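Fiber KNOB domain (Avirulent turkey hemorrhagic enteritis virus, PDB 4D63) forms the trimeric head of the viral fibre and binds sialyllactose, which probably serves attachment of the virus to sialylated receptors on host cells. Local coordinates at residues A[64-68]-A[79-83]; A[126-132]-A[178-184]. One frame throughout, in Å; residues are numbered along the deposited sequence.

Contact 1: residues A[64-68]-A[79-83]; sequences VLRYK and QFIDN
Tyr67 and Phe80 face each other as an antiparallel non-hydrogen-bonded pair in the beta hairpin of strands 64-71 and 75-80. Next to them, Lys68 and Gln79 form a hydrogen-bonded pair with both backbone bonds made, Lys68 N to Gln79 O and Gln79 N to Lys68 O, each 2.9 Å. Beyond Phe80 a third bond follows, from Ile81 N to Arg66 O (3.0 Å, nearly straight at 173°). The chain then turns off, and the carboxylate of Asp82 replaces the missing carbonyl: its OD2 accepts a hydrogen bond from Arg66 N from above the carboxylate plane at 2.8 Å. Charge pairing adds to this, because Arg66 NH1 reaches Asp82 OD1 in a short salt bridge whose hydrogen bond is weak (127°). The aliphatic Ile81 packs against the charged ends of Arg66 and Lys68. Its CG1 lies between the backbone N and carbonyl carbon (chi1 67°), which carries CD1 over a face of the Arg66 guanidinium, 3.5 Å from NH2, and also beside Lys68 NZ. An apolar contact lies on the Tyr67 face of the sheet, where Leu65 CB meets the edge of the Phe80 ring at CE2. A water accepts a hydrogen bond from Asp82 N and donates one to Arg66 O at 2.6 Å.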
ATOM      1  N   VAL A  64      12.916   8.156  19.405  1.00 43.39           N
ATOM      2  CA  VAL A  64      11.925   9.138  18.997  1.00 44.27           C
ATOM      3  C   VAL A  64      11.587   8.858  17.528  1.00 46.39           C
ATOM      4  O   VAL A  64      12.494   8.816  16.680  1.00 38.63           O
ATOM      5  CB  VAL A  64      12.516  10.563  19.130  1.00 46.22           C
ATOM      6  CG1 VAL A  64      11.569  11.629  18.599  1.00 45.25           C
ATOM      7  CG2 VAL A  64      12.894  10.840  20.587  1.00 48.26           C
ATOM      8  N   LEU A  65      10.289   8.685  17.247  1.00 42.90           N
ATOM      9  CA  LEU A  65       9.793   8.551  15.879  1.00 38.90           C
ATOM     10  C   LEU A  65       9.025   9.793  15.538  1.00 37.35           C
ATOM     11  O   LEU A  65       7.898  10.003  16.012  1.00 36.76           O
ATOM     12  CB  LEU A  65       8.881   7.327  15.710  1.00 37.91           C
ATOM     13  CG  LEU A  65       9.401   6.012  16.265  1.00 37.92           C
ATOM     14  CD1 LEU A  65       8.354   4.939  16.036  1.00 38.94           C
ATOM     15  CD2 LEU A  65      10.744   5.604  15.661  1.00 39.29           C
ATOM     16  N   ARG A  66       9.616  10.604  14.678  1.00 36.96           N
ATOM     17  CA  ARG A  66       9.025  11.855  14.329  1.00 42.89           C
ATOM     18  C   ARG A  66       8.079  11.716  13.134  1.00 41.84           C
ATOM     19  O   ARG A  66       8.301  10.910  12.223  1.00 35.25           O
ATOM     20  CB  ARG A  66      10.136  12.882  14.065  1.00 48.50           C
ATOM     21  CG  ARG A  66      10.862  13.264  15.354  1.00 54.96           C
ATOM     22  CD  ARG A  66      12.195  13.931  15.100  1.00 62.63           C
ATOM     23  NE  ARG A  66      12.134  14.942  14.034  1.00 69.72           N
ATOM     24  CZ  ARG A  66      12.617  14.812  12.786  1.00 76.68           C
ATOM     25  NH1 ARG A  66      13.220  13.694  12.370  1.00 72.25           N
ATOM     26  NH2 ARG A  66      12.494  15.832  11.930  1.00 77.38           N
ATOM     27  N   TYR A  67       7.031  12.532  13.165  1.00 39.63           N
ATOM     28  CA  TYR A  67       6.076  12.599  12.088  1.00 42.86           C
ATOM     29  C   TYR A  67       5.518  14.006  11.904  1.00 39.82           C
ATOM     30  O   TYR A  67       5.618  14.825  12.803  1.00 43.95           O
ATOM     31  CB  TYR A  67       4.940  11.624  12.387  1.00 41.81           C
ATOM     32  CG  TYR A  67       4.159  11.904  13.636  1.00 41.59           C
ATOM     33  CD1 TYR A  67       3.167  12.903  13.660  1.00 44.40           C
ATOM     34  CD2 TYR A  67       4.373  11.169  14.784  1.00 40.24           C
ATOM     35  CE1 TYR A  67       2.431  13.156  14.809  1.00 43.38           C
ATOM     36  CE2 TYR A  67       3.632  11.414  15.930  1.00 46.32           C
ATOM     37  CZ  TYR A  67       2.669  12.411  15.934  1.00 43.15           C
ATOM     38  OH  TYR A  67       1.913  12.641  17.060  1.00 48.34           O
ATOM     39  N   LYS A  68       4.933  14.255  10.739  1.00 39.07           N
ATOM     40  CA  LYS A  68       4.082  15.431  10.481  1.00 40.32           C
ATOM     41  C   LYS A  68       2.677  14.929  10.218  1.00 40.26           C
ATOM     42  O   LYS A  68       2.518  13.871   9.610  1.00 37.88           O
ATOM     43  CB  LYS A  68       4.516  16.156   9.219  1.00 43.73           C
ATOM     44  CG  LYS A  68       5.790  16.961   9.307  1.00 54.11           C
ATOM     45  CD  LYS A  68       6.154  17.481   7.909  1.00 61.63           C
ATOM     46  CE  LYS A  68       7.099  18.678   7.954  1.00 66.54           C
ATOM     47  NZ  LYS A  68       8.268  18.496   8.855  1.00 70.31           N
ATOM     48  N   GLN A  79       2.363  11.226   8.383  1.00 34.03           N
ATOM     49  CA  GLN A  79       3.545  10.709   7.758  1.00 35.59           C
ATOM     50  C   GLN A  79       4.709  10.660   8.722  1.00 35.99           C
ATOM     51  O   GLN A  79       5.015  11.663   9.347  1.00 35.58           O
ATOM     52  CB  GLN A  79       3.939  11.568   6.564  1.00 40.06           C
ATOM     53  CG  GLN A  79       4.993  10.920   5.679  1.00 39.29           C
ATOM     54  CD  GLN A  79       5.434  11.804   4.532  1.00 41.53           C
ATOM     55  OE1 GLN A  79       4.632  12.331   3.797  1.00 47.74           O
ATOM     56  NE2 GLN A  79       6.722  11.927   4.358  1.00 46.89           N
ATOM     57  N   PHE A  80       5.389   9.504   8.789  1.00 34.29           N
ATOM     58  CA  PHE A  80       6.654   9.392   9.515  1.00 32.40           C
ATOM     59  C   PHE A  80       7.761   9.981   8.671  1.00 33.73           C
ATOM     60  O   PHE A  80       7.873   9.661   7.489  1.00 33.83           O
ATOM     61  CB  PHE A  80       6.942   7.943   9.896  1.00 33.49           C
ATOM     62  CG  PHE A  80       6.029   7.418  10.960  1.00 33.90           C
ATOM     63  CD1 PHE A  80       4.683   7.142  10.672  1.00 34.86           C
ATOM     64  CD2 PHE A  80       6.488   7.205  12.246  1.00 34.07           C
ATOM     65  CE1 PHE A  80       3.819   6.663  11.650  1.00 32.72           C
ATOM     66  CE2 PHE A  80       5.618   6.755  13.236  1.00 35.37           C
ATOM     67  CZ  PHE A  80       4.295   6.473  12.938  1.00 33.16           C
ATOM     68  N   ILE A  81       8.587  10.838   9.287  1.00 33.97           N
ATOM     69  CA  ILE A  81       9.550  11.665   8.556  1.00 37.40           C
ATOM     70  C   ILE A  81      11.042  11.416   8.840  1.00 35.86           C
ATOM     71  O   ILE A  81      11.886  12.063   8.216  1.00 36.54           O
ATOM     72  CB  ILE A  81       9.264  13.196   8.717  1.00 38.90           C
ATOM     73  CG1 ILE A  81       9.516  13.647  10.171  1.00 40.41           C
ATOM     74  CG2 ILE A  81       7.851  13.533   8.238  1.00 40.70           C
ATOM     75  CD1 ILE A  81       9.418  15.136  10.401  1.00 41.09           C
ATOM     76  N   ASP A  82      11.383  10.505   9.747  1.00 38.98           N
ATOM     77  CA  ASP A  82      12.800  10.195  10.011  1.00 39.15           C
ATOM     78  C   ASP A  82      13.562   9.549   8.839  1.00 42.02           C
ATOM     79  O   ASP A  82      14.783   9.674   8.766  1.00 41.49           O
ATOM     80  CB  ASP A  82      12.924   9.288  11.239  1.00 42.19           C
ATOM     81  CG  ASP A  82      12.563  10.012  12.534  1.00 43.10           C
ATOM     82  OD1 ASP A  82      12.962  11.191  12.658  1.00 43.04           O
ATOM     83  OD2 ASP A  82      11.873   9.416  13.408  1.00 37.31           O
ATOM     84  N   ASN A  83      12.866   8.861   7.935  1.00 37.27           N
ATOM     85  CA  ASN A  83      13.561   8.055   6.929  1.00 37.93           C
ATOM     86  C   ASN A  83      13.115   8.392   5.512  1.00 37.06           C
ATOM     87  O   ASN A  83      12.937   7.502   4.681  1.00 32.99           O
ATOM     88  CB  ASN A  83      13.340   6.559   7.188  1.00 36.83           C
ATOM     89  CG  ASN A  83      11.897   6.136   6.929  1.00 37.06           C
ATOM     90  OD1 ASN A  83      10.969   6.934   7.111  1.00 33.36           O
ATOM     91  ND2 ASN A  83      11.702   4.895   6.484  1.00 37.66           N
TER
HETATM   92  O   HOH W   1      13.864  10.930  15.417  1.00 41.94           O
HETATM   93  O   HOH W   2       9.838   8.908  11.538  1.00 34.49           O

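Contact 2: residues A[126-132]-A[178-184]; sequences SPTIPVQ and SVMLFTC
Ile129 presses on the Phe182 ring, its CD1 4.0 Å from the ring centroid and 21° off the normal, a CH-pi contact over one face. CG1 sits between the backbone N and the carbonyl carbon (chi1 70°), and from there the branch crosses the ring at about a right angle, with CG1 3.6 Å from Phe182 CE2. The same CD1 also packs against Met180 CB, so the methyl touches both side chains. From Ile129 to Ser126 the contact is tight. Pro127 O lies at the ring edge, in its plane, and Pro127 CD comes within 3.0 Å of Thr183 O. Ser126 OG, oblique to the ring, donates to Pro127 O at 2.6 Å and accepts from Leu151 N, two bonds that hold the hydroxyl in place; Ser126 CB meanwhile rests on Cys184 SG.

Towards Gln132 the packing thins. Val131 CG1 touches Met180 CG at 3.9 Å and Val131 CB meets Ser178 CB at 3.8 Å; the other link at this end is polar. Ser178 OG accepts a hydrogen bond from Gln132 N at 3.1 Å and donates, at a longer 3.3 Å, to Gln132 OE1 in the carbonyl plane, on a lone pair. The partly exposed Gln132 also reaches Gln163 of the second subunit through NE2. Thr128 points away from 178-184, and its OG1 is bonded to Val179 N of the third subunit.

No backbone hydrogen bond joins the two antiparallel segments. Backbone pairing ends at Gln132 with Lys177; the chains then part, 126-132 staying bonded to strand 142-154 and 178-184 joining strand 75-80, and side chains close the gap. This is consistent with the antiparallel beta-sandwich of adenovirus fibre heads, here at the trimer interface.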
ATOM      1  N   SER A 126      -5.515   3.043  12.591  1.00 34.12           N
ATOM      2  CA  SER A 126      -5.197   3.313  11.189  1.00 33.05           C
ATOM      3  C   SER A 126      -5.573   2.123  10.275  1.00 32.52           C
ATOM      4  O   SER A 126      -5.825   0.993  10.748  1.00 29.03           O
ATOM      5  CB  SER A 126      -3.699   3.568  11.034  1.00 34.64           C
ATOM      6  OG  SER A 126      -2.992   2.344  11.070  1.00 32.46           O
ATOM      7  N   PRO A 127      -5.578   2.354   8.961  1.00 27.76           N
ATOM      8  CA  PRO A 127      -5.577   1.164   8.132  1.00 30.53           C
ATOM      9  C   PRO A 127      -4.184   0.553   8.132  1.00 28.60           C
ATOM     10  O   PRO A 127      -3.236   1.086   8.753  1.00 28.04           O
ATOM     11  CB  PRO A 127      -5.976   1.668   6.737  1.00 28.95           C
ATOM     12  CG  PRO A 127      -6.045   3.160   6.869  1.00 31.46           C
ATOM     13  CD  PRO A 127      -5.389   3.558   8.159  1.00 31.29           C
ATOM     14  N   THR A 128      -4.106  -0.599   7.481  1.00 31.13           N
ATOM     15  CA  THR A 128      -2.866  -1.348   7.313  1.00 30.70           C
ATOM     16  C   THR A 128      -2.176  -0.837   6.085  1.00 32.19           C
ATOM     17  O   THR A 128      -2.817  -0.688   5.031  1.00 30.20           O
ATOM     18  CB  THR A 128      -3.123  -2.847   7.124  1.00 30.17           C
ATOM     19  OG1 THR A 128      -3.848  -3.386   8.265  1.00 28.12           O
ATOM     20  CG2 THR A 128      -1.823  -3.565   6.972  1.00 29.89           C
ATOM     21  N   ILE A 129      -0.875  -0.554   6.226  1.00 32.62           N
ATOM     22  CA  ILE A 129      -0.034  -0.214   5.087  1.00 31.15           C
ATOM     23  C   ILE A 129       1.079  -1.214   4.917  1.00 31.73           C
ATOM     24  O   ILE A 129       1.689  -1.640   5.890  1.00 29.53           O
ATOM     25  CB  ILE A 129       0.524   1.257   5.114  1.00 33.12           C
ATOM     26  CG1 ILE A 129       1.553   1.475   6.189  1.00 33.44           C
ATOM     27  CG2 ILE A 129      -0.610   2.258   5.304  1.00 31.90           C
ATOM     28  CD1 ILE A 129       2.301   2.764   5.976  1.00 34.24           C
ATOM     29  N   PRO A 130       1.331  -1.634   3.654  1.00 33.35           N
ATOM     30  CA  PRO A 130       2.494  -2.458   3.409  1.00 30.90           C
ATOM     31  C   PRO A 130       3.770  -1.623   3.256  1.00 30.71           C
ATOM     32  O   PRO A 130       3.725  -0.504   2.741  1.00 31.91           O
ATOM     33  CB  PRO A 130       2.153  -3.189   2.110  1.00 32.60           C
ATOM     34  CG  PRO A 130       0.767  -2.755   1.726  1.00 32.29           C
ATOM     35  CD  PRO A 130       0.489  -1.494   2.450  1.00 31.79           C
ATOM     36  N   VAL A 131       4.889  -2.187   3.671  1.00 28.37           N
ATOM     37  CA  VAL A 131       6.159  -1.470   3.700  1.00 29.53           C
ATOM     38  C   VAL A 131       7.293  -2.425   3.317  1.00 30.82           C
ATOM     39  O   VAL A 131       7.076  -3.634   3.241  1.00 30.85           O
ATOM     40  CB  VAL A 131       6.448  -0.858   5.099  1.00 28.08           C
ATOM     41  CG1 VAL A 131       5.323   0.056   5.511  1.00 28.92           C
ATOM     42  CG2 VAL A 131       6.658  -1.938   6.139  1.00 29.24           C
ATOM     43  N   GLN A 132       8.477  -1.864   3.066  1.00 32.13           N
ATOM     44  CA  GLN A 132       9.691  -2.637   2.810  1.00 35.31           C
ATOM     45  C   GLN A 132      10.329  -2.775   4.136  1.00 33.61           C
ATOM     46  O   GLN A 132      10.569  -1.789   4.794  1.00 35.54           O
ATOM     47  CB  GLN A 132      10.702  -1.908   1.933  1.00 37.70           C
ATOM     48  CG  GLN A 132      10.195  -1.480   0.605  1.00 40.34           C
ATOM     49  CD  GLN A 132      11.055  -0.404  -0.034  1.00 43.26           C
ATOM     50  OE1 GLN A 132      10.873   0.810   0.192  1.00 38.98           O
ATOM     51  NE2 GLN A 132      11.974  -0.846  -0.880  1.00 47.15           N
ATOM     52  N   SER A 178      10.741   1.979   3.929  1.00 35.23           N
ATOM     53  CA  SER A 178       9.693   2.696   3.226  1.00 34.73           C
ATOM     54  C   SER A 178       9.337   3.993   3.938  1.00 32.18           C
ATOM     55  O   SER A 178       9.374   4.041   5.156  1.00 29.84           O
ATOM     56  CB  SER A 178       8.399   1.854   3.295  1.00 37.20           C
ATOM     57  OG  SER A 178       8.252   1.056   2.162  1.00 41.80           O
ATOM     58  N   VAL A 179       8.890   4.993   3.178  1.00 31.85           N
ATOM     59  CA  VAL A 179       8.274   6.187   3.743  1.00 30.17           C
ATOM     60  C   VAL A 179       6.787   5.907   4.010  1.00 28.14           C
ATOM     61  O   VAL A 179       5.992   5.671   3.071  1.00 29.94           O
ATOM     62  CB  VAL A 179       8.404   7.408   2.799  1.00 30.31           C
ATOM     63  CG1 VAL A 179       7.796   8.646   3.461  1.00 30.42           C
ATOM     64  CG2 VAL A 179       9.857   7.652   2.463  1.00 29.54           C
ATOM     65  N   MET A 180       6.428   5.916   5.284  1.00 26.52           N
ATOM     66  CA  MET A 180       5.103   5.528   5.750  1.00 28.81           C
ATOM     67  C   MET A 180       4.199   6.732   5.868  1.00 30.22           C
ATOM     68  O   MET A 180       4.527   7.677   6.560  1.00 30.86           O
ATOM     69  CB  MET A 180       5.181   4.890   7.142  1.00 28.71           C
ATOM     70  CG  MET A 180       5.914   3.541   7.133  1.00 30.32           C
ATOM     71  SD  MET A 180       5.709   2.593   8.654  1.00 29.24           S
ATOM     72  CE  MET A 180       6.353   3.775   9.838  1.00 28.60           C
ATOM     73  N   LEU A 181       3.031   6.655   5.254  1.00 31.70           N
ATOM     74  CA  LEU A 181       1.972   7.625   5.505  1.00 32.66           C
ATOM     75  C   LEU A 181       0.639   6.883   5.680  1.00 32.58           C
ATOM     76  O   LEU A 181       0.294   6.020   4.889  1.00 34.11           O
ATOM     77  CB  LEU A 181       1.884   8.649   4.361  1.00 31.13           C
ATOM     78  CG  LEU A 181       0.705   9.642   4.443  1.00 30.83           C
ATOM     79  CD1 LEU A 181       1.134  10.965   3.820  1.00 32.00           C
ATOM     80  CD2 LEU A 181      -0.555   9.093   3.764  1.00 33.36           C
ATOM     81  N   PHE A 182      -0.080   7.228   6.739  1.00 30.63           N
ATOM     82  CA  PHE A 182      -1.348   6.644   7.039  1.00 30.94           C
ATOM     83  C   PHE A 182      -2.417   7.683   6.826  1.00 29.78           C
ATOM     84  O   PHE A 182      -2.328   8.784   7.387  1.00 31.59           O
ATOM     85  CB  PHE A 182      -1.401   6.192   8.514  1.00 31.37           C
ATOM     86  CG  PHE A 182      -0.356   5.168   8.889  1.00 34.72           C
ATOM     87  CD1 PHE A 182       0.924   5.553   9.226  1.00 33.19           C
ATOM     88  CD2 PHE A 182      -0.667   3.807   8.897  1.00 34.06           C
ATOM     89  CE1 PHE A 182       1.864   4.601   9.573  1.00 31.96           C
ATOM     90  CE2 PHE A 182       0.265   2.877   9.241  1.00 32.59           C
ATOM     91  CZ  PHE A 182       1.534   3.271   9.569  1.00 32.20           C
ATOM     92  N   THR A 183      -3.438   7.326   6.063  1.00 28.74           N
ATOM     93  CA  THR A 183      -4.683   8.080   6.028  1.00 32.53           C
ATOM     94  C   THR A 183      -5.680   7.379   6.985  1.00 36.50           C
ATOM     95  O   THR A 183      -5.954   6.199   6.821  1.00 33.64           O
ATOM     96  CB  THR A 183      -5.277   8.147   4.620  1.00 33.93           C
ATOM     97  OG1 THR A 183      -4.355   8.803   3.726  1.00 30.83           O
ATOM     98  CG2 THR A 183      -6.636   8.901   4.663  1.00 33.96           C
ATOM     99  N   CYS A 184      -6.185   8.104   7.992  1.00 34.76           N
ATOM    100  CA  CYS A 184      -7.019   7.533   9.041  1.00 36.64           C
ATOM    101  C   CYS A 184      -8.392   8.214   9.122  1.00 42.00           C
ATOM    102  O   CYS A 184      -8.495   9.430   8.924  1.00 42.11           O
ATOM    103  CB  CYS A 184      -6.320   7.692  10.368  1.00 33.83           C
ATOM    104  SG  CYS A 184      -4.628   7.111  10.350  1.00 37.18           S
TER

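In the fold
The centres of contacts 1 and 2 lie 12 Å apart, and segments 79-83 and 178-184 join them directly. A probable hydrogen bond runs from Phe80 N to Met180 O (3.0 Å), and another from Asn83 ND2 to Ser178 O (2.8 Å). Phe80 CE1 and Phe182 CE1 meet at 3.5 Å, so the apolar side of the hairpin in contact 1 runs on into that of contact 2. Neither contact lines the sialic acid pocket: side chains of Gln79 and Ser126 stay about 9 and 10 Å from a bound N-acetyl-alpha-neuraminic acid. Contact 2 is nevertheless adjacent in sequence, since Ser126 directly follows pocket residue Glu125.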